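Local coordinates for protein phosphatidylglycerophosphatase B (Bacillus subtilis, PDB 6FMX) that dephosphorylates phosphatidylglycerophosphate to phosphatidylglycerol in the cell membrane and also acts on undecaprenyl pyrophosphate to supply the lipid carrier undecaprenyl phosphate, at residues Ile37-Asn40 against Ala41-Ser44; Leu208-Gly211 against Phe212-Ile216. All blocks are in the same frame, centred on the assembly; numbering follows the deposited sequence.

How the contacts relate
Both contacts are local, each made within one continuous run of chain, one at the start of a helix and one near the end of another. Contact 1 comes first and marks the turn out of helix 21-36 into helix 40-54, in a region assigned to the extracellular side. Contact 2 follows much later, in the last turns of helix 192-215, toward the side assigned as cytoplasmic. Their centres lie 37 Å apart and their nearest atoms about 21 Å, so they do not touch. Helix 192-215 nevertheless relates them: T193 at its beginning meets I37 and V42 of contact 1, whereas its far end forms contact 2.

Contact 1. Residues Ile37-Asn40 against Ala41-Ser44; sequences IHTN and AVQS. With OLC ((2R)-2,3-dihydroxypropyl (9Z)-octadec-9-enoate), chain D; OLC ((2R)-2,3-dihydroxypropyl (9Z)-octadec-9-enoate), chain C.
The amide of Q43 folds back over the first turn of its own helix and donates NE2 to the carbonyl oxygen I37 O at 2.9 Å, a side chain binding the loop that precedes the helix. That loop ends in an N-cap: T39 OG1 accepts from V42 N at 3.2 Å, at the start of helix 40-54. With chi1 at 70°, the T39 hydroxyl sits between the backbone N and the carbonyl carbon, facing the first turn; it is also hydrogen-bonded to A36 O at the end of helix 21-36, so one side chain joins two helices. The Q43 amide holds I37 O nearly in its own plane, while its CG passes close to T39 O, the acceptor for Q43 N at 3.1 Å.

I37 and V42 are buried and reach T193 of helix 192-215. The I37 side chain is about 6 Å from that of D194, thought to support the nucleophilic histidine, which places this turn beside the active-site end of the bundle. At H38, the ester oxygen O20 of a monoolein lies over the centre of the ring, 3.4 Å above its plane.

At the first residue of helix 40-54, N40 O takes two donors from S44, one turn further on, which reach it from opposite faces of its carbonyl plane: S44 N at 2.9 Å and S44 OG at 2.7 Å.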
loop_
_atom_site.group_PDB
_atom_site.type_symbol
_atom_site.label_atom_id
_atom_site.label_comp_id
_atom_site.label_asym_id
_atom_site.label_seq_id
_atom_site.Cartn_x
_atom_site.Cartn_y
_atom_site.Cartn_z
ATOM N N ILE A 37 -5.997 -17.368 -5.865
ATOM C CA ILE A 37 -4.582 -17.639 -6.104
ATOM C C ILE A 37 -4.247 -19.119 -6.000
ATOM O O ILE A 37 -3.147 -19.533 -6.396
ATOM C CB ILE A 37 -3.688 -16.838 -5.135
ATOM C CG1 ILE A 37 -4.037 -17.135 -3.677
ATOM C CG2 ILE A 37 -3.830 -15.336 -5.409
ATOM C CD1 ILE A 37 -3.007 -16.585 -2.712
ATOM N N HIS A 38 -5.164 -19.926 -5.480
ATOM C CA HIS A 38 -4.981 -21.367 -5.413
ATOM C C HIS A 38 -5.481 -22.083 -6.652
ATOM O O HIS A 38 -5.350 -23.308 -6.740
ATOM C CB HIS A 38 -5.675 -21.932 -4.177
ATOM C CG HIS A 38 -5.051 -21.493 -2.895
ATOM N ND1 HIS A 38 -4.030 -22.194 -2.290
ATOM C CD2 HIS A 38 -5.284 -20.413 -2.113
ATOM C CE1 HIS A 38 -3.670 -21.571 -1.182
ATOM N NE2 HIS A 38 -4.415 -20.487 -1.052
ATOM N N THR A 39 -6.047 -21.361 -7.605
ATOM C CA THR A 39 -6.448 -21.959 -8.863
ATOM C C THR A 39 -5.286 -21.903 -9.837
ATOM O O THR A 39 -4.512 -20.942 -9.865
ATOM C CB THR A 39 -7.658 -21.242 -9.455
ATOM O OG1 THR A 39 -7.270 -19.934 -9.894
ATOM C CG2 THR A 39 -8.737 -21.108 -8.405
ATOM N N ASN A 40 -5.162 -22.956 -10.636
ATOM C CA ASN A 40 -4.088 -22.972 -11.615
ATOM C C ASN A 40 -4.292 -21.894 -12.677
ATOM O O ASN A 40 -3.319 -21.373 -13.225
ATOM C CB ASN A 40 -3.998 -24.351 -12.250
ATOM C CG ASN A 40 -2.837 -24.467 -13.193
ATOM O OD1 ASN A 40 -1.673 -24.426 -12.790
ATOM N ND2 ASN A 40 -3.143 -24.547 -14.465
ATOM N N ALA A 41 -5.545 -21.540 -12.963
ATOM C CA ALA A 41 -5.822 -20.513 -13.961
ATOM C C ALA A 41 -5.247 -19.162 -13.547
ATOM O O ALA A 41 -4.699 -18.433 -14.383
ATOM C CB ALA A 41 -7.330 -20.417 -14.202
ATOM N N VAL A 42 -5.350 -18.814 -12.261
ATOM C CA VAL A 42 -4.810 -17.537 -11.798
ATOM C C VAL A 42 -3.291 -17.614 -11.675
ATOM O O VAL A 42 -2.575 -16.669 -12.024
ATOM C CB VAL A 42 -5.464 -17.113 -10.470
ATOM C CG1 VAL A 42 -4.762 -15.880 -9.902
ATOM C CG2 VAL A 42 -6.941 -16.823 -10.679
ATOM N N GLN A 43 -2.780 -18.736 -11.162
ATOM C CA GLN A 43 -1.333 -18.921 -11.070
ATOM C C GLN A 43 -0.677 -18.800 -12.440
ATOM O O GLN A 43 0.403 -18.212 -12.576
ATOM C CB GLN A 43 -1.021 -20.281 -10.444
ATOM C CG GLN A 43 -1.360 -20.400 -8.957
ATOM C CD GLN A 43 -1.487 -21.849 -8.520
ATOM O OE1 GLN A 43 -1.047 -22.756 -9.228
ATOM N NE2 GLN A 43 -2.082 -22.076 -7.353
ATOM N N SER A 44 -1.324 -19.346 -13.474
ATOM C CA SER A 44 -0.774 -19.274 -14.824
ATOM C C SER A 44 -0.817 -17.855 -15.368
ATOM O O SER A 44 0.139 -17.400 -16.010
ATOM C CB SER A 44 -1.538 -20.219 -15.745
ATOM O OG SER A 44 -1.504 -21.542 -15.231
HETATM C C18 OLC D . -18.891 -14.231 -3.286
HETATM C C10 OLC D . -13.714 -17.985 -0.044
HETATM C C9 OLC D . -13.017 -18.159 1.060
HETATM C C17 OLC D . -18.578 -12.982 -2.468
HETATM C C11 OLC D . -13.631 -16.670 -0.807
HETATM C C8 OLC D . -12.117 -17.045 1.592
HETATM C C24 OLC D . -5.362 -26.074 -1.546
HETATM C C16 OLC D . -18.234 -13.401 -1.041
HETATM C C12 OLC D . -15.035 -16.126 -1.048
HETATM C C7 OLC D . -10.975 -17.633 2.419
HETATM C C15 OLC D . -16.971 -14.259 -1.054
HETATM C C13 OLC D . -15.824 -16.091 0.263
HETATM C C6 OLC D . -9.846 -18.062 1.485
HETATM C C14 OLC D . -16.761 -14.882 0.327
HETATM C C5 OLC D . -9.075 -19.210 2.133
HETATM C C4 OLC D . -8.225 -19.910 1.081
HETATM C C3 OLC D . -8.974 -21.125 0.544
HETATM C C2 OLC D . -8.111 -21.836 -0.492
HETATM C C21 OLC D . -5.575 -24.476 0.330
HETATM C C1 OLC D . -7.118 -22.753 0.215
HETATM C C22 OLC D . -5.570 -25.944 -0.044
HETATM O O19 OLC D . -6.878 -22.602 1.366
HETATM O O25 OLC D . -4.250 -26.896 -1.763
HETATM O O23 OLC D . -4.514 -26.567 0.628
HETATM O O20 OLC D . -6.489 -23.793 -0.479
HETATM C C18 OLC C . -15.897 -4.643 -5.080
HETATM C C10 OLC C . -14.843 -8.664 -7.908
HETATM C C9 OLC C . -14.050 -9.419 -8.638
HETATM C C17 OLC C . -16.817 -5.750 -5.598
HETATM C C11 OLC C . -14.878 -8.770 -6.382
HETATM C C8 OLC C . -13.115 -10.429 -7.974
HETATM C C24 OLC C . -11.406 -19.914 -13.063
HETATM C C16 OLC C . -17.790 -6.253 -4.528
HETATM C C12 OLC C . -16.291 -9.189 -5.969
HETATM C C7 OLC C . -12.082 -10.927 -8.986
HETATM C C15 OLC C . -17.070 -6.958 -3.377
HETATM C C13 OLC C . -16.526 -9.154 -4.463
HETATM C C6 OLC C . -10.878 -11.520 -8.251
HETATM C C14 OLC C . -15.953 -7.876 -3.874
HETATM C C5 OLC C . -9.638 -11.414 -9.132
HETATM C C4 OLC C . -9.056 -12.805 -9.358
HETATM C C3 OLC C . -9.829 -13.498 -10.478
HETATM C C2 OLC C . -10.572 -14.689 -9.887
HETATM C C21 OLC C . -11.282 -17.637 -12.094
HETATM C C1 OLC C . -11.057 -15.572 -11.028
HETATM C C22 OLC C . -11.263 -19.112 -11.776
HETATM O O19 OLC C . -11.496 -15.078 -12.014
HETATM O O25 OLC C . -11.005 -21.231 -12.796
HETATM O O23 OLC C . -10.027 -19.377 -11.189
HETATM O O20 OLC C . -10.974 -16.962 -10.911
#

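Contact 2. Residues Leu208-Gly211 against Phe212-Ile216; sequences LVKG and FDEKI. With OLC ((2R)-2,3-dihydroxypropyl (9Z)-octadec-9-enoate), chain E.
The side chains of K210 and E214, one helical turn apart, cross at an oblique angle and meet at their charged ends. The lysine leaves the backbone with CG anti to its N (chi1 166°), then bends at its last two torsions, and this bend brings NZ back to E214 OE1 at 3.4 Å. The glutamate runs extended beyond CG, and its CG lies 3.2 Å from K210 O. The pairing is a salt bridge whose hydrogen bond is weak; K210 CG also lies 3.6 Å from E214 OE1, so the carboxylate rests against the lysine chain as well as its amine. Y153 of helix 139-158 touches both side chains.

F212 points elsewhere, and its ring lies between two hydrocarbon groups. I216 CG2 is 3.8 Å above one face, offset toward the rim, and over the opposite face runs the acyl chain of a monoolein, whose C14 approaches F212 CD1 to 3.4 Å. The same chain passes V209, where its C10 and C12 lie against CB and CG2.

Beneath these groups runs the regular i to i+4 ladder of an alpha helix, here the last turns of transmembrane helix 192-215 in the PAP2 phosphatase domain: F212 N to L208 O, D213 N to V209 O, E214 N to K210 O and K215 N to G211 O.

D213 turns its carboxylate inward, away from the K210-E214 pair. Its OD2 forms a salt bridge with K157 and a hydrogen bond with the hydroxyl of Y153, so this buried acid, which also touches L99 of helix 96-118, is met by polar groups from helix 139-158. At the helix end, K215 CB rests 3.2 Å from G211 O.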
loop_
_atom_site.group_PDB
_atom_site.type_symbol
_atom_site.label_atom_id
_atom_site.label_comp_id
_atom_site.label_asym_id
_atom_site.label_seq_id
_atom_site.Cartn_x
_atom_site.Cartn_y
_atom_site.Cartn_z
ATOM N N LEU A 208 -11.067 2.640 7.163
ATOM C CA LEU A 208 -11.441 2.442 8.560
ATOM C C LEU A 208 -10.972 3.599 9.435
ATOM O O LEU A 208 -11.740 4.110 10.262
ATOM C CB LEU A 208 -10.877 1.125 9.084
ATOM C CG LEU A 208 -11.568 -0.159 8.624
ATOM C CD1 LEU A 208 -10.902 -1.345 9.292
ATOM C CD2 LEU A 208 -13.054 -0.127 8.966
ATOM N N VAL A 209 -9.715 4.021 9.274
ATOM C CA VAL A 209 -9.185 5.079 10.127
ATOM C C VAL A 209 -9.774 6.434 9.735
ATOM O O VAL A 209 -10.010 7.281 10.605
ATOM C CB VAL A 209 -7.642 5.079 10.104
ATOM C CG1 VAL A 209 -7.093 5.506 8.750
ATOM C CG2 VAL A 209 -7.085 5.960 11.218
ATOM N N LYS A 210 -10.070 6.644 8.447
ATOM C CA LYS A 210 -10.764 7.863 8.032
ATOM C C LYS A 210 -12.178 7.911 8.602
ATOM O O LYS A 210 -12.603 8.930 9.157
ATOM C CB LYS A 210 -10.804 7.957 6.509
ATOM C CG LYS A 210 -11.769 8.986 5.964
ATOM C CD LYS A 210 -11.598 9.153 4.461
ATOM C CE LYS A 210 -11.914 10.573 4.030
ATOM N NZ LYS A 210 -13.332 10.695 3.596
ATOM N N GLY A 211 -12.922 6.809 8.476
ATOM C CA GLY A 211 -14.271 6.771 9.023
ATOM C C GLY A 211 -14.306 7.000 10.521
ATOM O O GLY A 211 -15.192 7.696 11.036
ATOM N N PHE A 212 -13.344 6.419 11.245
ATOM C CA PHE A 212 -13.246 6.634 12.684
ATOM C C PHE A 212 -12.969 8.097 13.008
ATOM O O PHE A 212 -13.644 8.701 13.846
ATOM C CB PHE A 212 -12.146 5.749 13.260
ATOM C CG PHE A 212 -11.826 6.028 14.705
ATOM C CD1 PHE A 212 -12.644 5.548 15.716
ATOM C CD2 PHE A 212 -10.702 6.758 15.051
ATOM C CE1 PHE A 212 -12.342 5.788 17.042
ATOM C CE2 PHE A 212 -10.400 7.011 16.375
ATOM C CZ PHE A 212 -11.215 6.523 17.373
ATOM N N ASP A 213 -11.952 8.670 12.366
ATOM C CA ASP A 213 -11.571 10.043 12.666
ATOM C C ASP A 213 -12.718 11.004 12.392
ATOM O O ASP A 213 -12.941 11.959 13.144
ATOM C CB ASP A 213 -10.345 10.425 11.844
ATOM C CG ASP A 213 -9.818 11.784 12.211
ATOM O OD1 ASP A 213 -9.208 11.896 13.295
ATOM O OD2 ASP A 213 -10.032 12.736 11.431
ATOM N N GLU A 214 -13.455 10.772 11.310
ATOM C CA GLU A 214 -14.571 11.648 10.994
ATOM C C GLU A 214 -15.718 11.438 11.969
ATOM O O GLU A 214 -16.385 12.401 12.371
ATOM C CB GLU A 214 -15.010 11.412 9.553
ATOM C CG GLU A 214 -13.898 11.792 8.592
ATOM C CD GLU A 214 -14.311 11.776 7.140
ATOM O OE1 GLU A 214 -14.799 10.729 6.663
ATOM O OE2 GLU A 214 -14.122 12.815 6.464
ATOM N N LYS A 215 -15.936 10.188 12.382
ATOM C CA LYS A 215 -17.032 9.878 13.295
ATOM C C LYS A 215 -16.861 10.583 14.636
ATOM O O LYS A 215 -17.842 11.036 15.236
ATOM C CB LYS A 215 -17.125 8.361 13.489
ATOM C CG LYS A 215 -18.230 7.914 14.427
ATOM C CD LYS A 215 -19.579 8.469 14.018
ATOM C CE LYS A 215 -20.656 8.053 15.029
ATOM N NZ LYS A 215 -22.033 8.433 14.595
ATOM N N ILE A 216 -15.621 10.690 15.129
ATOM C CA ILE A 216 -15.409 11.270 16.454
ATOM C C ILE A 216 -15.342 12.787 16.446
ATOM O O ILE A 216 -15.149 13.387 17.510
ATOM C CB ILE A 216 -14.136 10.718 17.126
ATOM C CG1 ILE A 216 -12.875 11.244 16.436
ATOM C CG2 ILE A 216 -14.168 9.192 17.162
ATOM C CD1 ILE A 216 -11.592 10.749 17.072
HETATM C C18 OLC E . -14.950 2.909 13.324
HETATM C C10 OLC E . -6.843 2.187 12.769
HETATM C C9 OLC E . -6.001 1.487 13.501
HETATM C C17 OLC E . -13.742 2.022 13.031
HETATM C C11 OLC E . -8.327 1.839 12.718
HETATM C C8 OLC E . -6.465 0.295 14.343
HETATM C C24 OLC E . 4.722 -4.422 13.758
HETATM C C16 OLC E . -13.133 1.565 14.357
HETATM C C12 OLC E . -9.133 3.017 13.262
HETATM C C7 OLC E . -5.758 0.348 15.703
HETATM C C15 OLC E . -11.614 1.500 14.218
HETATM C C13 OLC E . -9.480 2.767 14.725
HETATM C C6 OLC E . -5.257 -1.039 16.119
HETATM C C14 OLC E . -10.998 2.725 14.892
HETATM C C5 OLC E . -3.853 -0.938 16.728
HETATM C C4 OLC E . -3.038 -2.223 16.521
HETATM C C3 OLC E . -1.545 -1.879 16.510
HETATM C C2 OLC E . -0.733 -3.102 16.083
HETATM C C21 OLC E . 2.833 -3.330 15.051
HETATM C C1 OLC E . 0.763 -2.783 16.055
HETATM C C22 OLC E . 3.228 -4.407 14.046
HETATM O O19 OLC E . 1.146 -1.689 16.292
HETATM O O25 OLC E . 5.038 -5.686 13.233
HETATM O O23 OLC E . 2.880 -5.661 14.560
HETATM O O20 OLC E . 1.694 -3.781 15.737
#